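Local coordinates for protein putative cathepsin d (Ixodes ricinus, PDB 5N7Q) that probably cleaves proteins as a pepsin-like aspartic endopeptidase of the cathepsin D type, and is captured here with the inhibitor pepstatin A, at residues 12-18 / 160-164. Numbering follows the deposited sequence. Where two conformers were deposited one is given.
Sequences NLLDVVY and LNRDP. Unlike the reference sequence in segment 12-18: Val17 (reference Glu). Unlike the reference sequence in segment 160-164: Leu160 (reference Arg).
Arg162 NH1 grips two oxygens of 12-18, donating hydrogen bonds to Asp15 O at 2.8 Å and to Tyr18 OH at 3.0 Å. Residues 12-18 form the hairpin turn between strands 6-13 and 17-24 of this pepsin-like fold, with a classic beta bulge where Val16 and Val17 both face Leu13; 160-164 is the loop leaving strand 155-160. Arg162 leaves its backbone pointing away from the hairpin, but bends at chi2 and chi3 bring the guanidinium back against the Asp15 side chain. Both NH1 acceptors sit about 20° out of the guanidinium plane, and a water joins NH2 to Asp15 O. The carboxylate of Asp15 lies stacked over the guanidinium, the planes 10° apart, with Asp15 CG above its centre. Their salt bridge, Asp15 OD2 to Arg162 NE, is long at 3.8 Å and rests on charge, since no N-H points at the oxygen.

Tyr18 OH links the two segments twice: it accepts from Arg162 NH1 and donates to Asn161 O at 2.7 Å, from above that carbonyl plane. Asn12 steadies Asp15 from within the turn. Its OD1 takes the backbone N of Asp15 on an in-plane lone pair, an Asx motif, and its ND2 donates to Asp15 OD1 at 2.9 Å, nearly along the C-O axis. The Pro164 ring packs against this carboxylate through CG and CD, and waters bridge Asn12 to the backbone oxygens of Asp163 and Pro164.

Deeper in, Asp316 of helix 316-319 touches the side chains of Tyr18, Leu160 and Arg162; the Tyr18 side chain is about 10 Å from that of Asp36, a predicted catalytic aspartate. Leu160 CD2 makes a CH-pi contact over one face of the Tyr18 ring, 4.0 Å from its centroid and 17° off the normal.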
ATOM      1  N   ASN A  12       5.672   1.870  11.267  1.00  8.17           N
ATOM      2  CA  ASN A  12       6.321   0.895  10.401  1.00  8.50           C
ATOM      3  C   ASN A  12       6.607  -0.356  11.210  1.00  8.88           C
ATOM      4  O   ASN A  12       7.404  -0.327  12.123  1.00  8.42           O
ATOM      5  CB  ASN A  12       7.629   1.498   9.891  1.00  8.50           C
ATOM      6  CG  ASN A  12       8.512   0.501   9.158  1.00  8.78           C
ATOM      7  OD1 ASN A  12       8.160  -0.656   8.977  1.00  9.86           O
ATOM      8  ND2 ASN A  12       9.657   0.968   8.722  1.00  9.33           N
ATOM      9  N   LEU A  13       5.904  -1.439  10.909  1.00  8.87           N
ATOM     10  CA  LEU A  13       6.195  -2.747  11.502  1.00  9.59           C
ATOM     11  C   LEU A  13       7.059  -3.551  10.517  1.00  9.56           C
ATOM     12  O   LEU A  13       6.569  -3.978   9.470  1.00  9.61           O
ATOM     13  CB  LEU A  13       4.898  -3.480  11.809  1.00 10.27           C
ATOM     14  CG  LEU A  13       5.139  -4.891  12.357  1.00 10.88           C
ATOM     15  CD1 LEU A  13       5.722  -4.852  13.760  1.00 11.21           C
ATOM     16  CD2 LEU A  13       3.827  -5.653  12.323  1.00 11.72           C
ATOM     17  N   LEU A  14       8.346  -3.714  10.872  1.00  9.87           N
ATOM     18  CA  LEU A  14       9.288  -4.636  10.228  1.00 10.40           C
ATOM     19  C   LEU A  14       9.469  -4.357   8.733  1.00  9.74           C
ATOM     20  O   LEU A  14       9.831  -5.256   7.998  1.00 11.01           O
ATOM     21  CB  LEU A  14       8.854  -6.093  10.459  1.00 11.05           C
ATOM     22  CG  LEU A  14       8.821  -6.571  11.925  1.00 12.23           C
ATOM     23  CD1 LEU A  14       8.117  -7.909  11.992  1.00 12.47           C
ATOM     24  CD2 LEU A  14      10.186  -6.686  12.543  1.00 13.14           C
ATOM     25  N   ASP A  15       9.178  -3.122   8.286  1.00  9.40           N
ATOM     26  CA  ASP A  15       9.216  -2.780   6.842  1.00  9.25           C
ATOM     27  C   ASP A  15       8.183  -3.558   6.020  1.00  9.22           C
ATOM     28  O   ASP A  15       8.215  -3.496   4.787  1.00  9.33           O
ATOM     29  CB  ASP A  15      10.647  -2.985   6.235  1.00  9.38           C
ATOM     30  CG  ASP A  15      11.505  -1.753   6.247  1.00 10.08           C
ATOM     31  OD1 ASP A  15      11.097  -0.701   6.763  1.00 10.41           O
ATOM     32  OD2 ASP A  15      12.641  -1.829   5.675  1.00 10.41           O
ATOM     33  N   VAL A  16       7.237  -4.249   6.657  1.00  9.57           N
ATOM     34  CA  VAL A  16       6.252  -5.048   5.897  0.50 10.22           C
ATOM     35  C   VAL A  16       4.872  -4.427   5.840  1.00 10.31           C
ATOM     36  O   VAL A  16       4.174  -4.584   4.844  1.00  9.97           O
ATOM     37  CB  VAL A  16       6.149  -6.518   6.340  0.50 11.05           C
ATOM     38  CG1 VAL A  16       7.474  -7.193   6.143  0.50 11.33           C
ATOM     39  CG2 VAL A  16       5.685  -6.689   7.763  0.50 11.32           C
ATOM     40  N   VAL A  17       4.453  -3.740   6.902  1.00  9.88           N
ATOM     41  CA  VAL A  17       3.185  -3.010   6.882  1.00 10.28           C
ATOM     42  C   VAL A  17       3.329  -1.681   7.603  1.00 10.05           C
ATOM     43  O   VAL A  17       4.085  -1.552   8.578  1.00 10.28           O
ATOM     44  CB  VAL A  17       2.025  -3.826   7.502  1.00 10.96           C
ATOM     45  CG1 VAL A  17       1.684  -5.075   6.690  1.00 11.78           C
ATOM     46  CG2 VAL A  17       2.341  -4.248   8.912  1.00 11.09           C
ATOM     47  N   TYR A  18       2.539  -0.719   7.142  1.00  9.69           N
ATOM     48  CA  TYR A  18       2.470   0.624   7.698  1.00  9.54           C
ATOM     49  C   TYR A  18       1.017   0.904   8.035  1.00 10.22           C
ATOM     50  O   TYR A  18       0.117   0.514   7.294  1.00 11.26           O
ATOM     51  CB  TYR A  18       3.019   1.640   6.691  1.00  9.17           C
ATOM     52  CG  TYR A  18       4.473   1.442   6.339  1.00  8.77           C
ATOM     53  CD1 TYR A  18       4.865   0.453   5.436  1.00  8.79           C
ATOM     54  CD2 TYR A  18       5.449   2.267   6.885  1.00  8.88           C
ATOM     55  CE1 TYR A  18       6.215   0.279   5.135  1.00  8.68           C
ATOM     56  CE2 TYR A  18       6.792   2.094   6.567  1.00  8.97           C
ATOM     57  CZ  TYR A  18       7.148   1.110   5.693  1.00  9.21           C
ATOM     58  OH  TYR A  18       8.474   0.926   5.372  1.00  8.95           O
ATOM     59  N   LEU A 160       7.320   6.661   3.235  1.00  7.60           N
ATOM     60  CA  LEU A 160       7.523   5.432   4.000  1.00  8.05           C
ATOM     61  C   LEU A 160       8.982   5.354   4.406  1.00  8.39           C
ATOM     62  O   LEU A 160       9.854   5.385   3.565  1.00  8.76           O
ATOM     63  CB  LEU A 160       7.136   4.204   3.192  1.00  8.36           C
ATOM     64  CG  LEU A 160       5.716   4.187   2.616  1.00  8.79           C
ATOM     65  CD1 LEU A 160       5.495   2.920   1.800  1.00  9.14           C
ATOM     66  CD2 LEU A 160       4.632   4.306   3.681  1.00  8.65           C
ATOM     67  N   ASN A 161       9.221   5.306   5.714  1.00  8.87           N
ATOM     68  CA  ASN A 161      10.548   5.092   6.247  1.00  9.32           C
ATOM     69  C   ASN A 161      10.897   3.622   6.098  1.00  9.36           C
ATOM     70  O   ASN A 161      10.120   2.750   6.498  1.00  9.92           O
ATOM     71  CB  ASN A 161      10.577   5.505   7.703  1.00  9.78           C
ATOM     72  CG  ASN A 161      11.993   5.715   8.224  1.00 11.00           C
ATOM     73  OD1 ASN A 161      12.979   5.137   7.721  1.00 11.25           O
ATOM     74  ND2 ASN A 161      12.102   6.532   9.266  1.00 11.41           N
ATOM     75  N   ARG A 162      12.038   3.347   5.481  1.00  9.08           N
ATOM     76  CA  ARG A 162      12.509   1.967   5.293  1.00  9.21           C
ATOM     77  C   ARG A 162      13.476   1.455   6.352  1.00  9.45           C
ATOM     78  O   ARG A 162      14.016   0.343   6.235  1.00  9.66           O
ATOM     79  CB  ARG A 162      13.036   1.784   3.875  1.00  8.92           C
ATOM     80  CG  ARG A 162      11.984   2.072   2.806  1.00  9.01           C
ATOM     81  CD  ARG A 162      10.811   1.106   2.850  1.00  8.75           C
ATOM     82  NE  ARG A 162      11.181  -0.269   2.516  1.00  8.89           N
ATOM     83  CZ  ARG A 162      10.416  -1.337   2.751  1.00  9.09           C
ATOM     84  NH1 ARG A 162       9.280  -1.233   3.436  1.00  9.52           N
ATOM     85  NH2 ARG A 162      10.839  -2.544   2.352  1.00  9.78           N
ATOM     86  N   ASP A 163      13.681   2.273   7.393  1.00 10.38           N
ATOM     87  CA  ASP A 163      14.434   1.867   8.585  1.00 11.28           C
ATOM     88  C   ASP A 163      13.470   1.679   9.753  1.00 11.80           C
ATOM     89  O   ASP A 163      13.027   2.666  10.356  1.00 11.11           O
ATOM     90  CB  ASP A 163      15.497   2.885   8.937  1.00 12.18           C
ATOM     91  CG  ASP A 163      16.312   2.487  10.133  1.00 13.35           C
ATOM     92  OD1 ASP A 163      16.076   1.392  10.693  1.00 14.49           O
ATOM     93  OD2 ASP A 163      17.219   3.296  10.454  1.00 15.24           O
ATOM     94  N   PRO A 164      13.103   0.414  10.057  1.00 12.16           N
ATOM     95  CA  PRO A 164      12.148   0.205  11.167  1.00 12.12           C
ATOM     96  C   PRO A 164      12.662   0.609  12.545  1.00 12.52           C
ATOM     97  O   PRO A 164      11.876   0.752  13.476  1.00 12.66           O
ATOM     98  CB  PRO A 164      11.871  -1.296  11.125  1.00 13.24           C
ATOM     99  CG  PRO A 164      12.344  -1.751   9.805  1.00 13.54           C
ATOM    100  CD  PRO A 164      13.470  -0.853   9.416  1.00 12.92           C
TER
HETATM  101  O   HOH W   1       9.482  -0.378  13.928  1.00  9.69           O
HETATM  102  O   HOH W   2      10.398   3.467  10.714  1.00 12.96           O
HETATM  103  O   HOH W   3       8.820  -4.602   2.376  1.00 11.25           O